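Local coordinates for actinorhodin polyketide putative beta-ketoacyl synthase 2 (PDB 1TQY), which serves as the chain length factor of the actinorhodin polyketide synthase, a ketosynthase-like subunit probably involved in building the polyketide chain, at residues V166-H178 / G339-V351. Numbering follows the deposited sequence.
Sequences VAEQAGGLDALGH and GRLYSGGGPLDVV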
loop_
_atom_site.group_PDB
_atom_site.type_symbol
_atom_site.label_atom_id
_atom_site.label_comp_id
_atom_site.label_asym_id
_atom_site.label_seq_id
_atom_site.Cartn_x
_atom_site.Cartn_y
_atom_site.Cartn_z
ATOM N N VAL B 166 -1.672 1.833 -1.807
ATOM C CA VAL B 166 -2.008 1.767 -3.222
ATOM C C VAL B 166 -3.512 2.024 -3.357
ATOM O O VAL B 166 -4.324 1.306 -2.774
ATOM C CB VAL B 166 -1.684 0.378 -3.855
ATOM C CG1 VAL B 166 -2.051 0.406 -5.341
ATOM C CG2 VAL B 166 -0.196 0.042 -3.700
ATOM N N ALA B 167 -3.865 3.056 -4.121
ATOM C CA ALA B 167 -5.260 3.448 -4.362
ATOM C C ALA B 167 -5.288 4.320 -5.617
ATOM O O ALA B 167 -5.894 5.395 -5.643
ATOM C CB ALA B 167 -5.803 4.235 -3.163
ATOM N N GLU B 168 -4.620 3.832 -6.658
ATOM C CA GLU B 168 -4.489 4.543 -7.925
ATOM C C GLU B 168 -4.185 6.021 -7.658
ATOM O O GLU B 168 -3.364 6.317 -6.782
ATOM C CB GLU B 168 -5.737 4.351 -8.777
ATOM C CG GLU B 168 -5.423 4.351 -10.264
ATOM C CD GLU B 168 -5.975 5.580 -10.955
ATOM O OE1 GLU B 168 -5.623 5.808 -12.127
ATOM O OE2 GLU B 168 -6.765 6.315 -10.316
ATOM N N GLN B 169 -4.816 6.945 -8.380
ATOM C CA GLN B 169 -4.538 8.387 -8.188
ATOM C C GLN B 169 -5.032 8.973 -6.863
ATOM O O GLN B 169 -4.726 10.118 -6.521
ATOM C CB GLN B 169 -5.113 9.222 -9.353
ATOM C CG GLN B 169 -4.742 10.729 -9.282
ATOM C CD GLN B 169 -4.019 11.236 -10.534
ATOM O OE1 GLN B 169 -3.450 10.447 -11.293
ATOM N NE2 GLN B 169 -4.025 12.555 -10.741
ATOM N N ALA B 170 -5.809 8.210 -6.116
ATOM C CA ALA B 170 -6.283 8.732 -4.839
ATOM C C ALA B 170 -5.227 8.472 -3.764
ATOM O O ALA B 170 -5.183 9.154 -2.744
ATOM C CB ALA B 170 -7.592 8.059 -4.452
ATOM N N GLY B 171 -4.376 7.484 -4.021
ATOM C CA GLY B 171 -3.355 7.099 -3.062
ATOM C C GLY B 171 -2.459 8.195 -2.523
ATOM O O GLY B 171 -2.205 8.241 -1.321
ATOM N N GLY B 172 -1.975 9.056 -3.412
ATOM C CA GLY B 172 -1.105 10.147 -3.021
ATOM C C GLY B 172 -1.673 11.018 -1.924
ATOM O O GLY B 172 -0.949 11.396 -0.999
ATOM N N LEU B 173 -2.959 11.345 -2.016
ATOM C CA LEU B 173 -3.602 12.174 -0.998
ATOM C C LEU B 173 -3.773 11.340 0.260
ATOM O O LEU B 173 -3.530 11.818 1.360
ATOM C CB LEU B 173 -4.966 12.677 -1.501
ATOM C CG LEU B 173 -5.147 14.196 -1.543
ATOM C CD1 LEU B 173 -4.007 14.801 -2.329
ATOM C CD2 LEU B 173 -6.499 14.571 -2.173
ATOM N N ASP B 174 -4.178 10.084 0.087
ATOM C CA ASP B 174 -4.351 9.182 1.214
ATOM C C ASP B 174 -3.045 9.031 1.991
ATOM O O ASP B 174 -3.062 8.955 3.218
ATOM C CB ASP B 174 -4.833 7.814 0.730
ATOM C CG ASP B 174 -6.290 7.827 0.285
ATOM O OD1 ASP B 174 -6.727 6.840 -0.356
ATOM O OD2 ASP B 174 -7.004 8.811 0.581
ATOM N N ALA B 175 -1.921 8.989 1.274
ATOM C CA ALA B 175 -0.610 8.844 1.907
ATOM C C ALA B 175 -0.361 10.036 2.831
ATOM O O ALA B 175 0.075 9.873 3.972
ATOM C CB ALA B 175 0.490 8.756 0.834
ATOM N N LEU B 176 -0.637 11.227 2.312
ATOM C CA LEU B 176 -0.469 12.476 3.045
ATOM C C LEU B 176 -1.350 12.489 4.287
ATOM O O LEU B 176 -0.939 12.942 5.357
ATOM C CB LEU B 176 -0.818 13.655 2.140
ATOM C CG LEU B 176 0.330 14.433 1.500
ATOM C CD1 LEU B 176 1.548 13.549 1.301
ATOM C CD2 LEU B 176 -0.147 15.016 0.174
ATOM N N GLY B 177 -2.569 11.989 4.137
ATOM C CA GLY B 177 -3.470 11.937 5.272
ATOM C C GLY B 177 -2.956 10.908 6.266
ATOM O O GLY B 177 -3.095 11.065 7.484
ATOM N N HIS B 178 -2.352 9.844 5.743
ATOM C CA HIS B 178 -1.816 8.772 6.588
ATOM C C HIS B 178 -0.639 9.312 7.409
ATOM O O HIS B 178 -0.435 8.935 8.570
ATOM C CB HIS B 178 -1.366 7.591 5.715
ATOM C CG HIS B 178 -0.961 6.373 6.491
ATOM N ND1 HIS B 178 -1.616 5.162 6.373
ATOM C CD2 HIS B 178 0.059 6.161 7.360
ATOM C CE1 HIS B 178 -1.016 4.261 7.134
ATOM N NE2 HIS B 178 0.004 4.841 7.743
ATOM N N GLY B 339 -0.285 16.227 -16.747
ATOM C CA GLY B 339 -0.884 14.950 -17.064
ATOM C C GLY B 339 -1.185 14.343 -15.705
ATOM O O GLY B 339 -0.848 14.945 -14.679
ATOM N N ARG B 340 -1.823 13.175 -15.673
ATOM C CA ARG B 340 -2.151 12.525 -14.405
ATOM C C ARG B 340 -0.954 11.682 -13.971
ATOM O O ARG B 340 -0.526 10.778 -14.695
ATOM C CB ARG B 340 -3.396 11.640 -14.559
ATOM C CG ARG B 340 -4.697 12.412 -14.852
ATOM C CD ARG B 340 -5.948 11.520 -14.790
ATOM N NE ARG B 340 -6.312 11.073 -13.442
ATOM C CZ ARG B 340 -6.949 11.815 -12.541
ATOM N NH1 ARG B 340 -7.301 13.060 -12.828
ATOM N NH2 ARG B 340 -7.257 11.302 -11.358
ATOM N N LEU B 341 -0.429 11.971 -12.785
ATOM C CA LEU B 341 0.742 11.270 -12.287
ATOM C C LEU B 341 0.415 10.172 -11.279
ATOM O O LEU B 341 1.280 9.718 -10.531
ATOM C CB LEU B 341 1.728 12.277 -11.680
ATOM C CG LEU B 341 1.961 13.569 -12.485
ATOM C CD1 LEU B 341 2.946 14.421 -11.708
ATOM C CD2 LEU B 341 2.509 13.273 -13.908
ATOM N N TYR B 342 -0.845 9.752 -11.253
ATOM C CA TYR B 342 -1.265 8.670 -10.375
ATOM C C TYR B 342 -0.935 8.934 -8.909
ATOM O O TYR B 342 -1.495 9.850 -8.307
ATOM C CB TYR B 342 -0.623 7.361 -10.859
ATOM C CG TYR B 342 -1.004 7.007 -12.287
ATOM C CD1 TYR B 342 -2.302 6.604 -12.603
ATOM C CD2 TYR B 342 -0.085 7.132 -13.334
ATOM C CE1 TYR B 342 -2.681 6.341 -13.922
ATOM C CE2 TYR B 342 -0.457 6.870 -14.659
ATOM C CZ TYR B 342 -1.757 6.479 -14.941
ATOM O OH TYR B 342 -2.134 6.253 -16.252
ATOM N N SER B 343 -0.028 8.151 -8.331
ATOM C CA SER B 343 0.307 8.362 -6.937
ATOM C C SER B 343 1.032 9.690 -6.767
ATOM O O SER B 343 1.179 10.186 -5.651
ATOM C CB SER B 343 1.149 7.199 -6.387
ATOM O OG SER B 343 2.522 7.331 -6.728
ATOM N N GLY B 344 1.465 10.284 -7.878
ATOM C CA GLY B 344 2.146 11.568 -7.802
ATOM C C GLY B 344 1.200 12.758 -7.917
ATOM O O GLY B 344 1.515 13.861 -7.481
ATOM N N GLY B 345 0.012 12.520 -8.472
ATOM C CA GLY B 345 -0.952 13.593 -8.680
ATOM C C GLY B 345 -1.474 14.343 -7.470
ATOM O O GLY B 345 -1.526 15.575 -7.477
ATOM N N GLY B 346 -1.881 13.612 -6.440
ATOM C CA GLY B 346 -2.396 14.256 -5.244
ATOM C C GLY B 346 -1.307 15.111 -4.612
ATOM O O GLY B 346 -1.494 16.311 -4.345
ATOM N N PRO B 347 -0.143 14.509 -4.351
ATOM C CA PRO B 347 0.981 15.226 -3.749
ATOM C C PRO B 347 1.353 16.503 -4.503
ATOM O O PRO B 347 1.585 17.545 -3.892
ATOM C CB PRO B 347 2.088 14.179 -3.764
ATOM C CG PRO B 347 1.316 12.926 -3.441
ATOM C CD PRO B 347 0.112 13.057 -4.374
ATOM N N LEU B 348 1.396 16.422 -5.834
ATOM C CA LEU B 348 1.752 17.582 -6.647
ATOM C C LEU B 348 0.666 18.662 -6.583
ATOM O O LEU B 348 0.960 19.864 -6.583
ATOM C CB LEU B 348 2.010 17.170 -8.103
ATOM C CG LEU B 348 2.693 18.253 -8.947
ATOM C CD1 LEU B 348 3.969 18.695 -8.250
ATOM C CD2 LEU B 348 3.008 17.723 -10.343
ATOM N N ASP B 349 -0.590 18.230 -6.532
ATOM C CA ASP B 349 -1.716 19.154 -6.425
ATOM C C ASP B 349 -1.595 19.909 -5.098
ATOM O O ASP B 349 -1.802 21.124 -5.040
ATOM C CB ASP B 349 -3.040 18.379 -6.484
ATOM C CG ASP B 349 -3.560 18.203 -7.914
ATOM O OD1 ASP B 349 -2.790 18.400 -8.888
ATOM O OD2 ASP B 349 -4.753 17.853 -8.067
ATOM N N VAL B 350 -1.250 19.180 -4.039
ATOM C CA VAL B 350 -1.071 19.781 -2.725
ATOM C C VAL B 350 0.031 20.843 -2.766
ATOM O O VAL B 350 -0.126 21.936 -2.222
ATOM C CB VAL B 350 -0.716 18.710 -1.671
ATOM C CG1 VAL B 350 -0.249 19.379 -0.376
ATOM C CG2 VAL B 350 -1.954 17.839 -1.394
ATOM N N VAL B 351 1.148 20.516 -3.408
ATOM C CA VAL B 351 2.254 21.456 -3.525
ATOM C C VAL B 351 1.802 22.689 -4.296
ATOM O O VAL B 351 2.093 23.823 -3.917
ATOM C CB VAL B 351 3.457 20.830 -4.272
ATOM C CG1 VAL B 351 4.503 21.904 -4.575
ATOM C CG2 VAL B 351 4.077 19.733 -3.432
HETATM O O HOH W 1 -5.344 8.777 -13.032
HETATM O O HOH W 2 -8.022 8.311 -11.632
HETATM O O HOH W 3 -2.266 10.792 -5.763
HETATM O O HOH W 4 -1.560 14.481 -11.889
#
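The amide of Gln169 lies over one face of the Arg340 guanidinium. The two planes are 17° apart, and NE2 sits above the centre of the group, 3.5 Å from Arg340 CZ. Gln169 CG stands anti to the backbone N (chi1 -175°) and the chain bends at the next bond, which lays the amide there. Its OE1 also takes a weak, bent hydrogen bond from Tyr342 N at 2.7 Å. Next to Gln169 in the chain, Glu168 puts OE1 at the edge of the Tyr342 ring, in its plane, 3.4 Å from Tyr342 CD1. A water lies between Arg340 NE, Glu168 OE1 and Gln169 OE1, but its distance to NE is too short to define the bond. Another water joins the backbones, donating to Gln169 O and Tyr342 O and accepting from Gly346 N.

The contact is buried near the centre of the thiolase-like fold, where the axes of segments 171-178 and 345-351 come within 7.3 Å at 68°. Glycines allow this approach. Gly172 CA packs tightly on Pro347 CD at 3.4 Å, and Leu173 CD1 rests on Gly346 CA at the same distance. Further along, Leu176 CD2 and Val350 CG2 meet tip to tip at 3.7 Å.

Outside the two segments, Asp305 forms a salt bridge with Arg340 NH2, Gln207 and Tyr233 bind the Tyr342 hydroxyl, and Arg399 N donates to Glu168 OE2.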